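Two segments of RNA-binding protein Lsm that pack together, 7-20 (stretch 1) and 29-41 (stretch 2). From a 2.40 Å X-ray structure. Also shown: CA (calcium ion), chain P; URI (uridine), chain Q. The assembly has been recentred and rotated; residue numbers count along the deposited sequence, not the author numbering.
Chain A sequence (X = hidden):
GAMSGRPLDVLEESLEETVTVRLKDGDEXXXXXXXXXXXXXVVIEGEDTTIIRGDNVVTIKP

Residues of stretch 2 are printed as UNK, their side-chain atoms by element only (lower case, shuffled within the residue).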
# COMPACT_ATOMS: atom_id res chain seq x y z
N PRO A 7 -18.09 -5.48 9.20
CA PRO A 7 -18.09 -6.05 7.84
C PRO A 7 -17.65 -7.51 7.78
O PRO A 7 -18.31 -8.30 7.09
CB PRO A 7 -17.12 -5.13 7.08
CG PRO A 7 -17.24 -3.82 7.77
CD PRO A 7 -17.43 -4.16 9.24
N LEU A 8 -16.57 -7.90 8.46
CA LEU A 8 -16.21 -9.32 8.45
C LEU A 8 -17.27 -10.17 9.14
O LEU A 8 -17.42 -11.36 8.81
CB LEU A 8 -14.83 -9.53 9.08
CG LEU A 8 -13.59 -8.93 8.38
CD1 LEU A 8 -12.29 -9.45 8.98
CD2 LEU A 8 -13.61 -9.18 6.88
N ASP A 9 -18.02 -9.60 10.09
CA ASP A 9 -19.10 -10.36 10.71
C ASP A 9 -20.29 -10.51 9.77
O ASP A 9 -20.97 -11.54 9.77
CB ASP A 9 -19.52 -9.69 12.02
CG ASP A 9 -18.72 -10.19 13.22
OD1 ASP A 9 -17.86 -11.09 13.06
OD2 ASP A 9 -18.97 -9.69 14.35
N VAL A 10 -20.55 -9.51 8.93
CA VAL A 10 -21.58 -9.66 7.91
C VAL A 10 -21.17 -10.72 6.90
O VAL A 10 -22.00 -11.49 6.41
CB VAL A 10 -21.86 -8.30 7.24
CG1 VAL A 10 -22.84 -8.44 6.09
CG2 VAL A 10 -22.36 -7.28 8.28
N LEU A 11 -19.87 -10.80 6.58
CA LEU A 11 -19.39 -11.85 5.69
C LEU A 11 -19.55 -13.24 6.31
O LEU A 11 -19.90 -14.20 5.62
CB LEU A 11 -17.92 -11.62 5.32
CG LEU A 11 -17.59 -10.48 4.36
CD1 LEU A 11 -16.09 -10.50 3.99
CD2 LEU A 11 -18.48 -10.54 3.13
N GLU A 12 -19.27 -13.36 7.61
CA GLU A 12 -19.54 -14.62 8.29
C GLU A 12 -20.99 -15.05 8.10
O GLU A 12 -21.27 -16.18 7.69
CB GLU A 12 -19.20 -14.50 9.78
CG GLU A 12 -19.21 -15.82 10.52
CD GLU A 12 -18.12 -16.80 10.05
OE1 GLU A 12 -17.03 -16.34 9.62
OE2 GLU A 12 -18.35 -18.03 10.13
N GLU A 13 -21.92 -14.14 8.36
CA GLU A 13 -23.33 -14.53 8.28
C GLU A 13 -23.86 -14.55 6.85
O GLU A 13 -25.01 -14.93 6.65
CB GLU A 13 -24.18 -13.62 9.16
CG GLU A 13 -23.98 -12.15 8.93
CD GLU A 13 -24.51 -11.29 10.08
OE1 GLU A 13 -24.22 -11.62 11.25
OE2 GLU A 13 -25.22 -10.29 9.79
N SER A 14 -23.05 -14.21 5.85
CA SER A 14 -23.42 -14.44 4.47
C SER A 14 -22.79 -15.70 3.89
O SER A 14 -22.94 -15.95 2.70
CB SER A 14 -23.05 -13.25 3.58
OG SER A 14 -23.32 -12.02 4.23
N LEU A 15 -22.08 -16.49 4.70
CA LEU A 15 -21.51 -17.73 4.20
C LEU A 15 -22.61 -18.67 3.73
O LEU A 15 -23.69 -18.72 4.33
CB LEU A 15 -20.66 -18.42 5.28
CG LEU A 15 -19.29 -17.79 5.58
CD1 LEU A 15 -18.72 -18.33 6.89
CD2 LEU A 15 -18.33 -18.01 4.43
N GLU A 16 -22.34 -19.40 2.66
CA GLU A 16 -23.26 -20.34 2.01
C GLU A 16 -24.41 -19.63 1.30
O GLU A 16 -25.27 -20.31 0.72
CB GLU A 16 -23.82 -21.40 2.97
CG GLU A 16 -22.75 -22.07 3.85
CD GLU A 16 -22.86 -23.60 3.92
OE1 GLU A 16 -21.85 -24.27 4.25
OE2 GLU A 16 -23.96 -24.15 3.67
N GLU A 17 -24.46 -18.30 1.30
CA GLU A 17 -25.46 -17.53 0.58
C GLU A 17 -24.83 -16.82 -0.62
O GLU A 17 -23.61 -16.73 -0.75
CB GLU A 17 -26.15 -16.51 1.49
CG GLU A 17 -26.94 -17.13 2.64
CD GLU A 17 -26.87 -16.30 3.91
OE1 GLU A 17 -27.09 -15.07 3.85
OE2 GLU A 17 -26.60 -16.88 4.98
N THR A 18 -25.70 -16.29 -1.48
CA THR A 18 -25.27 -15.67 -2.71
C THR A 18 -24.93 -14.20 -2.48
O THR A 18 -25.60 -13.51 -1.72
CB THR A 18 -26.35 -15.83 -3.78
OG1 THR A 18 -26.51 -17.22 -4.06
CG2 THR A 18 -25.93 -15.15 -5.07
N VAL A 19 -23.84 -13.75 -3.12
CA VAL A 19 -23.31 -12.40 -2.96
C VAL A 19 -22.80 -11.94 -4.32
O VAL A 19 -22.51 -12.74 -5.21
CB VAL A 19 -22.16 -12.30 -1.92
CG1 VAL A 19 -22.60 -12.79 -0.55
CG2 VAL A 19 -20.93 -13.06 -2.40
N THR A 20 -22.68 -10.62 -4.47
CA THR A 20 -22.03 -10.04 -5.64
C THR A 20 -20.84 -9.22 -5.18
O THR A 20 -20.95 -8.38 -4.28
CB THR A 20 -22.99 -9.19 -6.47
OG1 THR A 20 -24.01 -10.05 -6.99
CG2 THR A 20 -22.27 -8.56 -7.66
N UNK A 29 -18.63 -10.50 -9.84
CA UNK A 29 -18.66 -11.94 -9.66
C UNK A 29 -19.80 -12.27 -8.73
O UNK A 29 -19.83 -11.78 -7.59
c UNK A 29 -14.54 -10.78 -10.99
c UNK A 29 -15.65 -13.29 -10.75
c UNK A 29 -14.02 -11.84 -11.72
c UNK A 29 -15.60 -10.98 -10.15
c UNK A 29 -14.58 -13.10 -11.60
c UNK A 29 -16.17 -12.24 -10.01
c UNK A 29 -17.33 -12.45 -9.10
N UNK A 30 -20.75 -13.06 -9.20
CA UNK A 30 -21.89 -13.47 -8.40
C UNK A 30 -21.80 -14.97 -8.16
O UNK A 30 -21.57 -15.74 -9.10
c UNK A 30 -24.39 -13.50 -8.23
o UNK A 30 -23.25 -11.69 -9.24
c UNK A 30 -23.21 -13.10 -9.08
N UNK A 31 -21.98 -15.37 -6.91
CA UNK A 31 -21.93 -16.77 -6.54
C UNK A 31 -22.09 -16.88 -5.05
O UNK A 31 -22.31 -15.89 -4.34
N UNK A 32 -21.98 -18.11 -4.57
CA UNK A 32 -22.13 -18.38 -3.15
C UNK A 32 -20.81 -18.07 -2.46
O UNK A 32 -19.75 -18.56 -2.87
c UNK A 32 -23.93 -20.07 -3.49
c UNK A 32 -22.56 -19.84 -2.91
c UNK A 32 -22.54 -20.18 -1.44
N UNK A 33 -20.87 -17.26 -1.40
CA UNK A 33 -19.69 -17.02 -0.58
C UNK A 33 -19.40 -18.25 0.28
O UNK A 33 -20.23 -18.62 1.12
c UNK A 33 -19.89 -15.77 0.28
c UNK A 33 -18.75 -15.45 1.25
c UNK A 33 -19.25 -14.58 2.41
c UNK A 33 -17.61 -14.79 0.50
N UNK A 34 -18.24 -18.89 0.06
CA UNK A 34 -17.85 -20.05 0.85
C UNK A 34 -16.62 -19.81 1.72
O UNK A 34 -16.23 -20.71 2.47
c UNK A 34 -17.61 -21.29 -0.03
c UNK A 34 -18.85 -21.62 -0.88
o UNK A 34 -16.49 -21.06 -0.90
N UNK A 35 -15.99 -18.64 1.65
CA UNK A 35 -14.93 -18.33 2.59
C UNK A 35 -14.42 -16.92 2.40
O UNK A 35 -14.64 -16.28 1.36
N UNK A 36 -13.70 -16.45 3.41
CA UNK A 36 -13.07 -15.15 3.38
C UNK A 36 -11.98 -15.15 4.44
O UNK A 36 -11.87 -16.08 5.26
o UNK A 36 -16.04 -14.19 8.89
c UNK A 36 -15.57 -14.14 7.61
c UNK A 36 -14.08 -14.02 3.62
c UNK A 36 -14.61 -14.05 5.01
c UNK A 36 -14.53 -13.29 7.29
c UNK A 36 -15.65 -14.91 5.36
c UNK A 36 -16.13 -14.95 6.64
c UNK A 36 -14.07 -13.24 6.00
N UNK A 37 -11.16 -14.09 4.44
CA UNK A 37 -10.17 -13.90 5.49
C UNK A 37 -10.08 -12.42 5.86
O UNK A 37 -10.76 -11.56 5.29
o UNK A 37 -7.53 -14.52 3.09
c UNK A 37 -8.81 -14.48 5.08
o UNK A 37 -8.44 -12.58 3.65
c UNK A 37 -8.23 -13.80 3.85
N UNK A 38 -9.19 -12.12 6.80
CA UNK A 38 -9.01 -10.78 7.35
C UNK A 38 -8.64 -9.74 6.30
O UNK A 38 -8.87 -8.55 6.54
o UNK A 38 -5.94 -12.84 7.84
c UNK A 38 -7.85 -12.15 9.15
c UNK A 38 -6.97 -13.19 8.43
c UNK A 38 -7.93 -10.81 8.43
n UNK A 38 -7.38 -14.46 8.47
N UNK A 39 -8.05 -10.13 5.18
CA UNK A 39 -7.77 -9.14 4.13
C UNK A 39 -8.97 -8.88 3.24
O UNK A 39 -8.88 -8.05 2.33
n UNK A 39 -4.59 -9.22 4.67
c UNK A 39 -6.63 -9.60 3.24
c UNK A 39 -5.43 -10.07 3.99
n UNK A 39 -3.79 -11.19 4.94
c UNK A 39 -4.91 -11.32 4.15
c UNK A 39 -3.62 -9.91 5.23
N UNK A 40 -10.08 -9.57 3.48
CA UNK A 40 -11.24 -9.59 2.60
C UNK A 40 -10.94 -10.26 1.26
O UNK A 40 -11.62 -9.98 0.27
c UNK A 40 -14.03 -5.78 3.76
c UNK A 40 -13.33 -8.13 2.49
s UNK A 40 -14.07 -6.50 2.13
c UNK A 40 -11.82 -8.18 2.37
N UNK A 41 -9.95 -11.15 1.21
CA UNK A 41 -9.97 -12.19 0.19
C UNK A 41 -11.26 -12.97 0.36
O UNK A 41 -11.65 -13.28 1.49
n UNK A 41 -6.45 -13.09 0.97
c UNK A 41 -8.78 -13.14 0.32
c UNK A 41 -7.42 -12.44 0.34
o UNK A 41 -7.24 -11.35 -0.21
CA CA P . -26.97 -16.00 7.62
N1 URI Q . -3.56 -8.42 1.02
C2 URI Q . -4.56 -9.06 0.32
N3 URI Q . -4.45 -10.42 0.26
C4 URI Q . -3.48 -11.21 0.81
C5 URI Q . -2.47 -10.48 1.54
C6 URI Q . -2.55 -9.15 1.62
O2 URI Q . -5.48 -8.46 -0.22
O4 URI Q . -3.55 -12.43 0.66
C1' URI Q . -3.69 -6.96 1.10
C2' URI Q . -4.37 -6.48 2.38
C3' URI Q . -3.93 -5.02 2.40
C4' URI Q . -2.50 -5.09 1.86
O2' URI Q . -5.76 -6.69 2.36
O3' URI Q . -4.75 -4.27 1.50
O4' URI Q . -2.42 -6.33 1.09
C5' URI Q . -1.44 -5.07 2.93
O5' URI Q . -1.51 -3.88 3.72
O HOH W 1 -27.83 -13.90 6.29

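Position 29 carries one carbon and then a ring of six carbons with no heteroatom. The ring leads away from stretch 1, and only the backbone comes close, O lying 3.4 Å from Thr20 CA. This is Phe29.

At position 30 one carbon bears an oxygen and a carbon: Thr30. Beta-branched residues suit strands, and here Thr20 stands opposite on the same face of the sheet. Thr30 OG1 and Thr20 OG1 are hydrogen-bonded at 2.9 Å, and either could donate.

Position 31 has no side-chain atoms, so it is Gly31. Its phi/psi of 177/-176° is almost fully extended, and the chain turns a corner here. Its backbone still pairs with Val19: Val19 N donates to Gly31 O (2.9 Å), and Gly31 N donates to Val19 O (3.2 Å).

Position 32 shows one carbon carrying two more, which is Val32. It pairs with Thr18, and its branched side chain covers the turn that precedes the strand, CG1 lying 3.4 Å from Glu16 C.

Position 33 has four carbons, forked at the second, directed toward stretch 1 and buried: Leu33. Its CD2 meets Leu15 CD2 at 4.1 Å and Leu11 CD2 at 4.2 Å, a good use of a flexible apolar chain. The backbone is satisfied too, with Glu16 N donating to Leu33 O (2.7 Å) and Leu33 N to Glu17 O (2.9 Å).

Position 34 has one carbon bearing an oxygen and a carbon, pointing away from stretch 1; it is Thr34, whose hydroxyl is hydrogen-bonded elsewhere in the structure. Position 35, without side-chain atoms, is Gly35; its N lies 3.7 Å from Leu15 CD2.

At position 36 one carbon leads to a six-carbon ring bearing an oxygen, directed toward the helix. This is Tyr36. Leu11 CB sits over one ring face, 3.9 Å from the centroid, while Tyr36 OH donates a very short 2.5 Å hydrogen bond to Glu12 OE1. A tyrosine thus combines apolar packing with a polar tip.

Position 37 has two carbons, the second carrying two oxygens: Asp37. It points away from stretch 1, and its OD1 accepts from the backbone N of position 39 at 2.9 Å, bracing the type I turn. Position 38 has three carbons, the third with one oxygen and one nitrogen, so it is Gln38, exposed, with CA 3.9 Å from Leu8 CD1.

Position 39 has one carbon leading to a five-membered ring of three carbons and two nitrogens, and is His39; uridine C4 lies over one ring face. Position 40 is an unbranched chain of two carbons, sulfur and carbon, Met40, whose CG reaches Leu11 CD1 at 3.9 Å. Position 41, two carbons with a terminal oxygen and nitrogen, is Asn41. Its amide matches uridine: ND2 donates to O4 and OD1 accepts from N3, both at 3.0 Å.

The contact therefore has two parts. Antiparallel backbone pairing joins residues 18-20 to 30-32, while the helix lays Leu8 and Leu11 against Tyr36, with Leu15 and Leu33 filling the space between.

Stretch 2 (29-41) FTGVLTGYDQHMN
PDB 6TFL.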